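Local coordinates for GTPase-activating protein skywalker (Drosophila melanogaster, PDB 6R82) that acts as a GTPase-activating protein for Rab35, controlling synaptic vesicle protein turnover through endosomal trafficking, and is represented here by its TLDc domain, at residues Gly70-Ser75 and Glu97-Ser102; Gln90-Thr95 and Ser125-Ala130. One frame throughout, in Å; residues are numbered along the deposited sequence.

Contact 1. Residues Gly70-Ser75 and Glu97-Ser102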
loop_
_atom_site.group_PDB
_atom_site.type_symbol
_atom_site.label_atom_id
_atom_site.label_comp_id
_atom_site.label_asym_id
_atom_site.label_seq_id
_atom_site.Cartn_x
_atom_site.Cartn_y
_atom_site.Cartn_z
ATOM N N GLY A 70 1.326 -5.307 3.168
ATOM C CA GLY A 70 1.296 -3.978 2.588
ATOM C C GLY A 70 1.019 -4.023 1.101
ATOM O O GLY A 70 0.431 -4.981 0.593
ATOM N N ALA A 71 1.431 -2.957 0.413
ATOM C CA ALA A 71 1.167 -2.869 -1.016
ATOM C C ALA A 71 2.166 -1.950 -1.704
ATOM O O ALA A 71 2.572 -0.927 -1.149
ATOM C CB ALA A 71 -0.250 -2.359 -1.294
ATOM N N TYR A 72 2.531 -2.318 -2.925
ATOM C CA TYR A 72 3.193 -1.414 -3.848
ATOM C C TYR A 72 2.104 -0.637 -4.585
ATOM O O TYR A 72 1.232 -1.240 -5.217
ATOM C CB TYR A 72 4.081 -2.209 -4.811
ATOM C CG TYR A 72 4.718 -1.408 -5.920
ATOM C CD1 TYR A 72 5.870 -0.666 -5.693
ATOM C CD2 TYR A 72 4.176 -1.393 -7.190
ATOM C CE1 TYR A 72 6.461 0.074 -6.709
ATOM C CE2 TYR A 72 4.763 -0.653 -8.219
ATOM C CZ TYR A 72 5.903 0.074 -7.960
ATOM O OH TYR A 72 6.479 0.801 -8.967
ATOM N N CYS A 73 2.142 0.692 -4.492
ATOM C CA CYS A 73 1.122 1.551 -5.087
ATOM C C CYS A 73 1.692 2.299 -6.280
ATOM O O CYS A 73 2.659 3.050 -6.141
ATOM C CB CYS A 73 0.590 2.538 -4.054
ATOM S SG CYS A 73 -0.026 1.717 -2.554
ATOM N N SER A 74 1.052 2.147 -7.437
ATOM C CA SER A 74 1.603 2.702 -8.668
ATOM C C SER A 74 1.490 4.228 -8.762
ATOM O O SER A 74 2.299 4.846 -9.456
ATOM C CB SER A 74 0.904 2.069 -9.868
ATOM O OG SER A 74 -0.492 2.322 -9.786
ATOM N N SER A 75 0.519 4.864 -8.098
ATOM C CA SER A 75 0.159 6.240 -8.438
ATOM C C SER A 75 0.160 7.132 -7.205
ATOM O O SER A 75 0.037 6.658 -6.070
ATOM C CB SER A 75 -1.223 6.292 -9.108
ATOM O OG SER A 75 -1.313 5.303 -10.108
ATOM N N GLU A 97 0.266 -2.105 -12.256
ATOM C CA GLU A 97 1.526 -2.404 -11.572
ATOM C C GLU A 97 1.358 -2.478 -10.062
ATOM O O GLU A 97 2.232 -3.024 -9.376
ATOM C CB GLU A 97 2.595 -1.356 -11.933
ATOM C CG GLU A 97 3.152 -1.492 -13.362
ATOM C CD GLU A 97 4.461 -0.695 -13.585
ATOM O OE1 GLU A 97 4.432 0.555 -13.482
ATOM O OE2 GLU A 97 5.518 -1.319 -13.868
ATOM N N THR A 98 0.257 -1.941 -9.530
ATOM C CA THR A 98 -0.045 -2.053 -8.106
ATOM C C THR A 98 -0.170 -3.525 -7.716
ATOM O O THR A 98 -0.740 -4.324 -8.457
ATOM C CB THR A 98 -1.362 -1.316 -7.801
ATOM O OG1 THR A 98 -1.236 0.079 -8.129
ATOM C CG2 THR A 98 -1.773 -1.488 -6.349
ATOM N N PHE A 99 0.370 -3.895 -6.552
ATOM C CA PHE A 99 0.216 -5.270 -6.092
ATOM C C PHE A 99 0.223 -5.293 -4.578
ATOM O O PHE A 99 0.769 -4.394 -3.933
ATOM C CB PHE A 99 1.305 -6.219 -6.649
ATOM C CG PHE A 99 2.725 -5.933 -6.161
ATOM C CD1 PHE A 99 3.190 -6.440 -4.950
ATOM C CD2 PHE A 99 3.604 -5.201 -6.950
ATOM C CE1 PHE A 99 4.497 -6.203 -4.520
ATOM C CE2 PHE A 99 4.918 -4.961 -6.534
ATOM C CZ PHE A 99 5.361 -5.449 -5.311
ATOM N N LEU A 100 -0.395 -6.333 -4.019
ATOM C CA LEU A 100 -0.370 -6.602 -2.587
ATOM C C LEU A 100 0.717 -7.612 -2.249
ATOM O O LEU A 100 1.115 -8.437 -3.071
ATOM C CB LEU A 100 -1.706 -7.159 -2.098
ATOM C CG LEU A 100 -3.013 -6.485 -2.474
ATOM C CD1 LEU A 100 -4.134 -7.495 -2.292
ATOM C CD2 LEU A 100 -3.206 -5.268 -1.582
ATOM N N PHE A 101 1.164 -7.563 -1.003
ATOM C CA PHE A 101 2.092 -8.559 -0.495
ATOM C C PHE A 101 1.782 -8.802 0.973
ATOM O O PHE A 101 1.146 -7.978 1.639
ATOM C CB PHE A 101 3.555 -8.116 -0.664
ATOM C CG PHE A 101 3.931 -6.931 0.177
ATOM C CD1 PHE A 101 4.370 -7.091 1.479
ATOM C CD2 PHE A 101 3.832 -5.647 -0.337
ATOM C CE1 PHE A 101 4.708 -5.995 2.262
ATOM C CE2 PHE A 101 4.174 -4.547 0.432
ATOM C CZ PHE A 101 4.613 -4.721 1.738
ATOM N N SER A 102 2.252 -9.947 1.470
ATOM C CA SER A 102 2.339 -10.212 2.897
ATOM C C SER A 102 3.706 -10.803 3.190
ATOM O O SER A 102 4.249 -11.560 2.382
ATOM C CB SER A 102 1.237 -11.177 3.384
ATOM O OG SER A 102 1.082 -12.279 2.507
HETATM O O HOH W 1 4.737 1.452 -10.839
#
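Strands 70-73 and 99-102 run antiparallel, their axes 152° apart and 4.7 Å at closest. G70 with F101 and Y72 with F99 form hydrogen-bonded pairs, and A71 with L100 the non-hydrogen-bonded pair between them. The bond from Y72 N to F99 O, 2.9 Å, arrives nearly along the C=O axis. Beyond the last pair a side chain takes over: T98 OG1 accepts S74 N at 3.2 Å, lies 2.9 Å from S74 OG, and is itself hydrogen-bonded to T95 O. On the face carrying F99 and F101, both phenylalanines hold CG in the crowded position between backbone N and carbonyl carbon (chi1 66° and 67°), which swings each ring back over the partner strand. G70, which has no side chain, lets the F101 ring lie directly on the backbone, F101 CZ 3.5 Å from G70 CA. The F99 ring takes Y72 CB over one face, 3.6 Å from its centroid. With CG anti to the backbone N, the Y72 ring slides past F99, near parallel but barely overlapping, and the carbonyl of E97 meets its edge. One water joins Y72 OH to E97 OE1, while E97 OE2 forms a salt bridge with R25. On the other face A71 and L100 pack against I138. This is pairing within the antiparallel sheet of the TLDc domain, strand 68-73 lying between 57-63 and 99-104, with cross-strand aromatic packing on one face.

Contact 2. Residues Gln90-Thr95 and Ser125-Ala130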
loop_
_atom_site.group_PDB
_atom_site.type_symbol
_atom_site.label_atom_id
_atom_site.label_comp_id
_atom_site.label_asym_id
_atom_site.label_seq_id
_atom_site.Cartn_x
_atom_site.Cartn_y
_atom_site.Cartn_z
ATOM N N GLN A 90 -13.751 10.397 -9.051
ATOM C CA GLN A 90 -13.485 8.987 -9.287
ATOM C C GLN A 90 -13.072 8.315 -7.988
ATOM O O GLN A 90 -12.138 8.768 -7.320
ATOM C CB GLN A 90 -12.394 8.828 -10.346
ATOM C CG GLN A 90 -12.848 9.234 -11.738
ATOM C CD GLN A 90 -14.038 8.410 -12.215
ATOM O OE1 GLN A 90 -15.194 8.817 -12.046
ATOM N NE2 GLN A 90 -13.763 7.243 -12.798
ATOM N N ALA A 91 -13.763 7.235 -7.630
ATOM C CA ALA A 91 -13.416 6.510 -6.411
ATOM C C ALA A 91 -12.041 5.860 -6.536
ATOM O O ALA A 91 -11.100 6.220 -5.816
ATOM C CB ALA A 91 -14.484 5.461 -6.104
ATOM N N TYR A 92 -11.891 4.932 -7.476
ATOM C CA TYR A 92 -10.691 4.115 -7.588
ATOM C C TYR A 92 -9.765 4.654 -8.674
ATOM O O TYR A 92 -10.221 5.100 -9.731
ATOM C CB TYR A 92 -11.057 2.658 -7.889
ATOM C CG TYR A 92 -11.410 1.873 -6.646
ATOM C CD1 TYR A 92 -10.410 1.305 -5.863
ATOM C CD2 TYR A 92 -12.742 1.710 -6.240
ATOM C CE1 TYR A 92 -10.710 0.594 -4.719
ATOM C CE2 TYR A 92 -13.056 0.985 -5.084
ATOM C CZ TYR A 92 -12.034 0.431 -4.332
ATOM O OH TYR A 92 -12.294 -0.284 -3.183
ATOM N N PHE A 93 -8.459 4.602 -8.411
ATOM C CA PHE A 93 -7.467 5.051 -9.378
ATOM C C PHE A 93 -6.248 4.134 -9.295
ATOM O O PHE A 93 -6.179 3.242 -8.447
ATOM C CB PHE A 93 -7.093 6.524 -9.142
ATOM C CG PHE A 93 -6.435 6.785 -7.799
ATOM C CD1 PHE A 93 -7.189 6.847 -6.636
ATOM C CD2 PHE A 93 -5.057 6.963 -7.711
ATOM C CE1 PHE A 93 -6.596 7.094 -5.403
ATOM C CE2 PHE A 93 -4.451 7.199 -6.489
ATOM C CZ PHE A 93 -5.220 7.266 -5.327
ATOM N N GLY A 94 -5.293 4.336 -10.198
ATOM C CA GLY A 94 -4.055 3.567 -10.216
ATOM C C GLY A 94 -3.918 2.703 -11.461
ATOM O O GLY A 94 -4.773 2.693 -12.346
ATOM N N THR A 95 -2.795 1.986 -11.530
ATOM C CA THR A 95 -2.520 1.101 -12.657
ATOM C C THR A 95 -2.288 -0.328 -12.180
ATOM O O THR A 95 -2.119 -0.603 -10.985
ATOM C CB THR A 95 -1.291 1.545 -13.464
ATOM O OG1 THR A 95 -0.106 1.110 -12.778
ATOM C CG2 THR A 95 -1.260 3.042 -13.650
ATOM N N SER A 125 -12.577 -5.947 -11.533
ATOM C CA SER A 125 -11.283 -6.557 -11.262
ATOM C C SER A 125 -10.125 -5.594 -11.528
ATOM O O SER A 125 -8.972 -6.033 -11.608
ATOM C CB SER A 125 -11.119 -7.843 -12.077
ATOM O OG SER A 125 -11.225 -7.587 -13.469
ATOM N N GLU A 126 -10.411 -4.291 -11.646
ATOM C CA GLU A 126 -9.429 -3.253 -11.959
ATOM C C GLU A 126 -9.506 -2.096 -10.970
ATOM O O GLU A 126 -9.430 -0.928 -11.359
ATOM C CB GLU A 126 -9.627 -2.722 -13.376
ATOM C CG GLU A 126 -9.250 -3.678 -14.474
ATOM C CD GLU A 126 -9.445 -3.070 -15.848
ATOM O OE1 GLU A 126 -8.447 -2.925 -16.592
ATOM O OE2 GLU A 126 -10.603 -2.723 -16.177
ATOM N N LEU A 127 -9.640 -2.399 -9.679
ATOM C CA LEU A 127 -9.879 -1.402 -8.635
ATOM C C LEU A 127 -8.691 -1.411 -7.683
ATOM O O LEU A 127 -8.604 -2.269 -6.802
ATOM C CB LEU A 127 -11.179 -1.697 -7.884
ATOM C CG LEU A 127 -12.481 -1.817 -8.680
ATOM C CD1 LEU A 127 -13.665 -2.099 -7.740
ATOM C CD2 LEU A 127 -12.730 -0.549 -9.490
ATOM N N PHE A 128 -7.796 -0.432 -7.831
ATOM C CA PHE A 128 -6.480 -0.487 -7.198
ATOM C C PHE A 128 -6.398 0.327 -5.909
ATOM O O PHE A 128 -6.125 -0.232 -4.844
ATOM C CB PHE A 128 -5.421 -0.036 -8.217
ATOM C CG PHE A 128 -5.382 -0.902 -9.441
ATOM C CD1 PHE A 128 -5.104 -2.258 -9.335
ATOM C CD2 PHE A 128 -5.660 -0.378 -10.691
ATOM C CE1 PHE A 128 -5.101 -3.076 -10.466
ATOM C CE2 PHE A 128 -5.648 -1.189 -11.823
ATOM C CZ PHE A 128 -5.366 -2.542 -11.701
ATOM N N MET A 129 -6.612 1.639 -5.985
ATOM C CA MET A 129 -6.421 2.544 -4.859
ATOM C C MET A 129 -7.632 3.463 -4.737
ATOM O O MET A 129 -8.205 3.873 -5.746
ATOM C CB MET A 129 -5.151 3.421 -5.027
ATOM C CG MET A 129 -3.837 2.655 -5.323
ATOM S SD MET A 129 -2.522 3.732 -5.993
ATOM C CE MET A 129 -2.195 4.779 -4.577
ATOM N N ALA A 130 -7.993 3.804 -3.500
ATOM C CA ALA A 130 -9.027 4.801 -3.227
ATOM C C ALA A 130 -8.748 5.431 -1.867
ATOM O O ALA A 130 -8.217 4.768 -0.975
ATOM C CB ALA A 130 -10.433 4.188 -3.262
#
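The Y92 ring is held between two aliphatic groups, L127 CB over one face, 3.8 Å from the ring centroid, and A130 CB over the opposite face at 4.0 Å. L127 CD2 reaches Y92 CB and CD2, and L127 CD1 the CE2 rim. F93, its CG in the crowded position (chi1 63°), turns its ring back over M129: M129 CB lies over one face, and the bend at chi3 (67°) brings M129 CE within 3.8 Å of F93 CE2. The sulfur stands obliquely to that ring, 4.7 Å from its centroid, a Met-aromatic contact. T95 O stands 3.4 Å above the centre of the F128 ring and is hydrogen-bonded to T98 OG1. Two backbone bonds make a single antiparallel bridge: F93 N gives to M129 O at 2.8 Å, in the carbonyl plane, and M129 N to F93 O at 3.0 Å. G94 follows with an extended backbone at positive phi (115°), a conformation open to glycine. Next to contact 1, T95 OG1 accepts a hydrogen bond from E97 N. One bridge with CH-pi and Met-aromatic packing joins the loop to the start of strand 129-131 and the residues leading into it, consistent with a hold largely by dispersion and shape.

In the fold
The two contacts lie about 12 Å apart, centre to centre, within one TLDc domain, and their segments alternate along the chain: 70-75, 90-95, 97-102, 125-130. Contact 1 is buried about 5 Å from the centre of the chain and joins strands 68-73 and 99-104; contact 2 lies farther out, where the loop between those strands meets strand 129-131 of the same antiparallel sheet. They touch directly. S74 OG probably hydrogen-bonds T95 N at 2.9 Å, and M129 CE packs against C73 CB at 3.6 Å. The long, irregular loop joining strands 68-73 and 99-104 thus also reaches strand 129-131.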